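Local coordinates for protein cyclopropane mycolic acid synthase 1 (Mycobacterium tuberculosis, PDB 1KPH) that converts a double bond at the distal position of alpha mycolic acids into a cyclopropane ring, using S-adenosyl-L-methionine as the source of the methylene group, at residues L5-F9 with R146-F150; F151-H155 with C214-F220. Residue numbers count along the deposited sequence, not the author numbering.

Contact 1: residues L5-F9 with R146-F150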
loop_
_atom_site.group_PDB
_atom_site.type_symbol
_atom_site.label_atom_id
_atom_site.label_comp_id
_atom_site.label_asym_id
_atom_site.label_seq_id
_atom_site.Cartn_x
_atom_site.Cartn_y
_atom_site.Cartn_z
ATOM N N LEU A 5 -8.237 -12.728 16.264
ATOM C CA LEU A 5 -7.203 -12.440 15.223
ATOM C C LEU A 5 -6.208 -11.390 15.696
ATOM O O LEU A 5 -6.508 -10.197 15.700
ATOM C CB LEU A 5 -7.867 -11.946 13.934
ATOM C CG LEU A 5 -8.817 -12.898 13.211
ATOM C CD1 LEU A 5 -9.377 -12.212 11.981
ATOM C CD2 LEU A 5 -8.080 -14.173 12.823
ATOM N N LYS A 6 -5.022 -11.834 16.097
ATOM C CA LYS A 6 -3.991 -10.910 16.554
ATOM C C LYS A 6 -3.147 -10.449 15.372
ATOM O O LYS A 6 -2.485 -11.254 14.723
ATOM C CB LYS A 6 -3.091 -11.580 17.599
ATOM C CG LYS A 6 -3.780 -11.865 18.923
ATOM C CD LYS A 6 -2.775 -12.270 19.990
ATOM C CE LYS A 6 -3.434 -12.412 21.356
ATOM N NZ LYS A 6 -2.425 -12.626 22.434
ATOM N N PRO A 7 -3.160 -9.140 15.074
ATOM C CA PRO A 7 -2.376 -8.614 13.953
ATOM C C PRO A 7 -0.946 -9.145 13.975
ATOM O O PRO A 7 -0.400 -9.424 15.045
ATOM C CB PRO A 7 -2.430 -7.108 14.175
ATOM C CG PRO A 7 -3.772 -6.914 14.807
ATOM C CD PRO A 7 -3.831 -8.049 15.803
ATOM N N HIS A 8 -0.344 -9.285 12.796
ATOM C CA HIS A 8 1.024 -9.775 12.704
ATOM C C HIS A 8 2.004 -8.618 12.860
ATOM O O HIS A 8 2.722 -8.263 11.924
ATOM C CB HIS A 8 1.258 -10.475 11.361
ATOM C CG HIS A 8 0.283 -11.575 11.072
ATOM N ND1 HIS A 8 -0.954 -11.346 10.508
ATOM C CD2 HIS A 8 0.363 -12.913 11.269
ATOM C CE1 HIS A 8 -1.593 -12.495 10.368
ATOM N NE2 HIS A 8 -0.816 -13.460 10.823
ATOM N N PHE A 9 2.028 -8.029 14.051
ATOM C CA PHE A 9 2.917 -6.911 14.331
ATOM C C PHE A 9 4.369 -7.220 13.986
ATOM O O PHE A 9 5.036 -6.429 13.321
ATOM C CB PHE A 9 2.837 -6.509 15.809
ATOM C CG PHE A 9 1.533 -5.873 16.204
ATOM C CD1 PHE A 9 0.405 -6.650 16.448
ATOM C CD2 PHE A 9 1.440 -4.490 16.355
ATOM C CE1 PHE A 9 -0.800 -6.061 16.841
ATOM C CE2 PHE A 9 0.240 -3.892 16.746
ATOM C CZ PHE A 9 -0.881 -4.679 16.991
ATOM N N ARG A 146 -7.245 -14.053 5.963
ATOM C CA ARG A 146 -8.003 -12.991 6.609
ATOM C C ARG A 146 -8.761 -12.069 5.661
ATOM O O ARG A 146 -9.438 -11.143 6.111
ATOM C CB ARG A 146 -7.084 -12.158 7.504
ATOM C CG ARG A 146 -6.465 -12.952 8.641
ATOM C CD ARG A 146 -5.772 -12.055 9.652
ATOM N NE ARG A 146 -5.138 -12.841 10.704
ATOM C CZ ARG A 146 -4.478 -12.327 11.735
ATOM N NH1 ARG A 146 -4.357 -11.010 11.866
ATOM N NH2 ARG A 146 -3.929 -13.134 12.633
ATOM N N TYR A 147 -8.659 -12.323 4.358
ATOM C CA TYR A 147 -9.346 -11.492 3.371
ATOM C C TYR A 147 -10.836 -11.367 3.652
ATOM O O TYR A 147 -11.381 -10.269 3.671
ATOM C CB TYR A 147 -9.154 -12.058 1.962
ATOM C CG TYR A 147 -7.757 -11.913 1.396
ATOM C CD1 TYR A 147 -7.429 -12.494 0.170
ATOM C CD2 TYR A 147 -6.766 -11.192 2.069
ATOM C CE1 TYR A 147 -6.156 -12.367 -0.374
ATOM C CE2 TYR A 147 -5.480 -11.059 1.532
ATOM C CZ TYR A 147 -5.187 -11.652 0.307
ATOM O OH TYR A 147 -3.932 -11.537 -0.247
ATOM N N ASP A 148 -11.495 -12.499 3.866
ATOM C CA ASP A 148 -12.925 -12.501 4.134
ATOM C C ASP A 148 -13.275 -11.671 5.368
ATOM O O ASP A 148 -14.258 -10.930 5.369
ATOM C CB ASP A 148 -13.418 -13.942 4.309
ATOM C CG ASP A 148 -14.918 -14.024 4.479
ATOM O OD1 ASP A 148 -15.393 -14.061 5.636
ATOM O OD2 ASP A 148 -15.621 -14.036 3.450
ATOM N N ALA A 149 -12.467 -11.796 6.415
ATOM C CA ALA A 149 -12.707 -11.049 7.645
ATOM C C ALA A 149 -12.572 -9.554 7.388
ATOM O O ALA A 149 -13.356 -8.751 7.899
ATOM C CB ALA A 149 -11.725 -11.483 8.724
ATOM N N PHE A 150 -11.576 -9.180 6.591
ATOM C CA PHE A 150 -11.365 -7.776 6.280
ATOM C C PHE A 150 -12.575 -7.154 5.587
ATOM O O PHE A 150 -13.086 -6.122 6.028
ATOM C CB PHE A 150 -10.128 -7.593 5.400
ATOM C CG PHE A 150 -9.876 -6.164 5.020
ATOM C CD1 PHE A 150 -9.590 -5.213 5.998
ATOM C CD2 PHE A 150 -9.978 -5.754 3.693
ATOM C CE1 PHE A 150 -9.416 -3.874 5.662
ATOM C CE2 PHE A 150 -9.805 -4.413 3.346
ATOM C CZ PHE A 150 -9.524 -3.473 4.331
#

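Contact 2: residues F151-H155 with C214-F220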
loop_
_atom_site.group_PDB
_atom_site.type_symbol
_atom_site.label_atom_id
_atom_site.label_comp_id
_atom_site.label_asym_id
_atom_site.label_seq_id
_atom_site.Cartn_x
_atom_site.Cartn_y
_atom_site.Cartn_z
ATOM N N PHE A 151 -13.041 -7.773 4.506
ATOM C CA PHE A 151 -14.194 -7.234 3.789
ATOM C C PHE A 151 -15.463 -7.245 4.637
ATOM O O PHE A 151 -16.351 -6.408 4.454
ATOM C CB PHE A 151 -14.431 -8.003 2.489
ATOM C CG PHE A 151 -13.441 -7.675 1.406
ATOM C CD1 PHE A 151 -12.219 -8.335 1.334
ATOM C CD2 PHE A 151 -13.725 -6.685 0.467
ATOM C CE1 PHE A 151 -11.293 -8.012 0.341
ATOM C CE2 PHE A 151 -12.808 -6.355 -0.527
ATOM C CZ PHE A 151 -11.589 -7.021 -0.590
ATOM N N SER A 152 -15.546 -8.195 5.562
ATOM C CA SER A 152 -16.699 -8.285 6.445
ATOM C C SER A 152 -16.710 -7.030 7.313
ATOM O O SER A 152 -17.730 -6.350 7.431
ATOM C CB SER A 152 -16.601 -9.534 7.329
ATOM O OG SER A 152 -17.697 -9.617 8.228
ATOM N N LEU A 153 -15.560 -6.728 7.911
ATOM C CA LEU A 153 -15.417 -5.553 8.766
ATOM C C LEU A 153 -15.648 -4.282 7.963
ATOM O O LEU A 153 -16.373 -3.384 8.395
ATOM C CB LEU A 153 -14.017 -5.510 9.390
ATOM C CG LEU A 153 -13.672 -4.272 10.228
ATOM C CD1 LEU A 153 -14.629 -4.156 11.406
ATOM C CD2 LEU A 153 -12.235 -4.365 10.716
ATOM N N ALA A 154 -15.022 -4.209 6.793
ATOM C CA ALA A 154 -15.157 -3.048 5.925
ATOM C C ALA A 154 -16.628 -2.757 5.636
ATOM O O ALA A 154 -17.079 -1.619 5.747
ATOM C CB ALA A 154 -14.406 -3.283 4.622
ATOM N N HIS A 155 -17.376 -3.791 5.274
ATOM C CA HIS A 155 -18.787 -3.621 4.962
ATOM C C HIS A 155 -19.587 -3.222 6.197
ATOM O O HIS A 155 -20.541 -2.451 6.108
ATOM C CB HIS A 155 -19.348 -4.914 4.363
ATOM C CG HIS A 155 -20.716 -4.765 3.774
ATOM N ND1 HIS A 155 -21.860 -4.742 4.541
ATOM C CD2 HIS A 155 -21.122 -4.611 2.491
ATOM C CE1 HIS A 155 -22.912 -4.582 3.757
ATOM N NE2 HIS A 155 -22.490 -4.499 2.507
ATOM N N CYS A 214 -14.018 -12.213 -2.437
ATOM C CA CYS A 214 -14.177 -11.780 -1.054
ATOM C C CYS A 214 -15.015 -10.508 -0.949
ATOM O O CYS A 214 -15.682 -10.276 0.063
ATOM C CB CYS A 214 -12.807 -11.563 -0.412
ATOM S SG CYS A 214 -11.813 -13.072 -0.332
ATOM N N ALA A 215 -14.987 -9.690 -1.996
ATOM C CA ALA A 215 -15.757 -8.453 -2.011
ATOM C C ALA A 215 -17.233 -8.778 -2.193
ATOM O O ALA A 215 -18.079 -8.370 -1.396
ATOM C CB ALA A 215 -15.284 -7.550 -3.146
ATOM N N SER A 216 -17.536 -9.511 -3.254
ATOM C CA SER A 216 -18.909 -9.897 -3.552
ATOM C C SER A 216 -19.539 -10.719 -2.426
ATOM O O SER A 216 -20.674 -10.459 -2.015
ATOM C CB SER A 216 -18.945 -10.683 -4.865
ATOM O OG SER A 216 -17.957 -11.700 -4.874
ATOM N N ALA A 217 -18.798 -11.700 -1.922
ATOM C CA ALA A 217 -19.288 -12.564 -0.851
ATOM C C ALA A 217 -19.618 -11.790 0.426
ATOM O O ALA A 217 -20.381 -12.265 1.273
ATOM C CB ALA A 217 -18.257 -13.645 -0.547
ATOM N N ASN A 218 -19.046 -10.598 0.564
ATOM C CA ASN A 218 -19.289 -9.794 1.751
ATOM C C ASN A 218 -20.209 -8.607 1.505
ATOM O O ASN A 218 -20.251 -7.666 2.301
ATOM C CB ASN A 218 -17.962 -9.340 2.354
ATOM C CG ASN A 218 -17.279 -10.446 3.136
ATOM O OD1 ASN A 218 -17.759 -10.857 4.190
ATOM N ND2 ASN A 218 -16.163 -10.942 2.617
ATOM N N GLY A 219 -20.939 -8.657 0.395
ATOM C CA GLY A 219 -21.890 -7.607 0.084
ATOM C C GLY A 219 -21.458 -6.417 -0.746
ATOM O O GLY A 219 -22.249 -5.492 -0.931
ATOM N N PHE A 220 -20.228 -6.419 -1.251
ATOM C CA PHE A 220 -19.763 -5.299 -2.060
ATOM C C PHE A 220 -19.959 -5.515 -3.550
ATOM O O PHE A 220 -20.027 -6.646 -4.033
ATOM C CB PHE A 220 -18.277 -5.024 -1.829
ATOM C CG PHE A 220 -17.965 -4.406 -0.506
ATOM C CD1 PHE A 220 -17.425 -5.170 0.522
ATOM C CD2 PHE A 220 -18.184 -3.051 -0.294
ATOM C CE1 PHE A 220 -17.105 -4.591 1.745
ATOM C CE2 PHE A 220 -17.871 -2.462 0.921
ATOM C CZ PHE A 220 -17.328 -3.233 1.945
HETATM O O HOH W 1 -19.856 -9.282 5.616
#

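Contact 1: residues L5-F9 with R146-F150
A polar surface contact, centred on one extended arginine, joins the N-terminal loop that precedes helix 9-16 to the start of helix 147-157. The two backbones stay well apart: the closest CA pair, Leu5 and Arg146, is separated by 8.7 Å, so side chains must bridge the gap. Arg146 does most of this. Its chi2, chi3 and chi4 are all near 180°, which stretches the chain to full length and carries the guanidinium to the carbonyl of Lys6. There Arg146 NH2 donates a hydrogen bond to Lys6 O at 3.2 Å with an N-H...O angle of 159°, while Arg146 NH1 adds a weak one to the same Lys6 O at 3.4 Å and 143°. Pro7 also lies near the guanidinium plane, with its CA 3.7 Å from Arg146 NH1. The faces of the group are occupied too, Leu5 on one and the His8 ring on the opposite one. On the Leu5 side, CD2 approaches Arg146 NE to 3.9 Å, and Leu5 CD1 reaches one turn along the helix to touch Ala149 CB at 4.1 Å, an apolar patch beside the polar link. His8 is itself the N-cap of helix 9-16 and the centre of an inverse gamma turn, so the loop is bending into that helix where it meets the arginine. The charge of Arg146 has its stronger partner in a salt bridge with Glu124, a residue assigned by similarity to S-adenosyl-L-methionine binding. With Pro7 near Leu95, likewise assigned, this N-terminal segment runs beside the cofactor site of a Rossmann-like methyltransferase.

Contact 2: residues F151-H155 with C214-F220
Two aromatic side chains, one from each segment, fill the hollow between helix 147-157 and the C-terminal end of helix 208-217. Phe151 is the bump from the first helix: one face of its ring lies against the backbone of Cys214 and Ala215, CD1 sits 3.7 Å from Cys214 CB, and CE2 sits 3.8 Å from Ala215 CB. Phe220 returns the wedge from the other side. Its ring edge enters beside the helix backbone, with Phe220 CE1 3.3 Å from Phe151 O and Phe220 CZ 4.0 Å from Ala154 CB, where the small alanine leaves room. His155 closes over a Phe220 face edge-to-face, ring centroids 5.0 Å apart and planes at 76°. Gly219 makes space for that imidazole, since a CB there would fall 2.8 Å from His155 NE2. The closest CA pair is Asn218 and Ser152, 5.6 Å apart; a water donates to Asn218 OD1 at 3.0 Å and lies at a long, weak 3.4 Å from Ser152 OG. Gly219, at positive phi, is the C' residue of a Schellman motif, with Phe220 N to Ala215 O at 2.9 Å and Gly219 N to Ser216 O at 3.0 Å, that ends the helix and leads into strand 221-227.

Contacts 1 and 2 use successive parts of helix 147-157, and their centres lie 14 Å apart on the same side of the chain's centre. They touch directly: Asp148 OD2 is 3.3 Å from Asn218 ND2, a probable hydrogen bond, and Tyr147 CB packs 3.7 Å from Cys214 SG. The start of the helix thus serves both: Arg146 and Ala149 face the N-terminal loop, while Tyr147 and Asp148 already reach Cys214 and Asn218. Their relation to the cofactor differs. In contact 1 the Pro7 side chain comes about 5 Å from bound S-adenosyl-L-homocysteine, whereas in contact 2 the Ala154 side chain remains about 12 Å from it, and Phe151 and Ala154 instead pack on Met164 of strand 163-171.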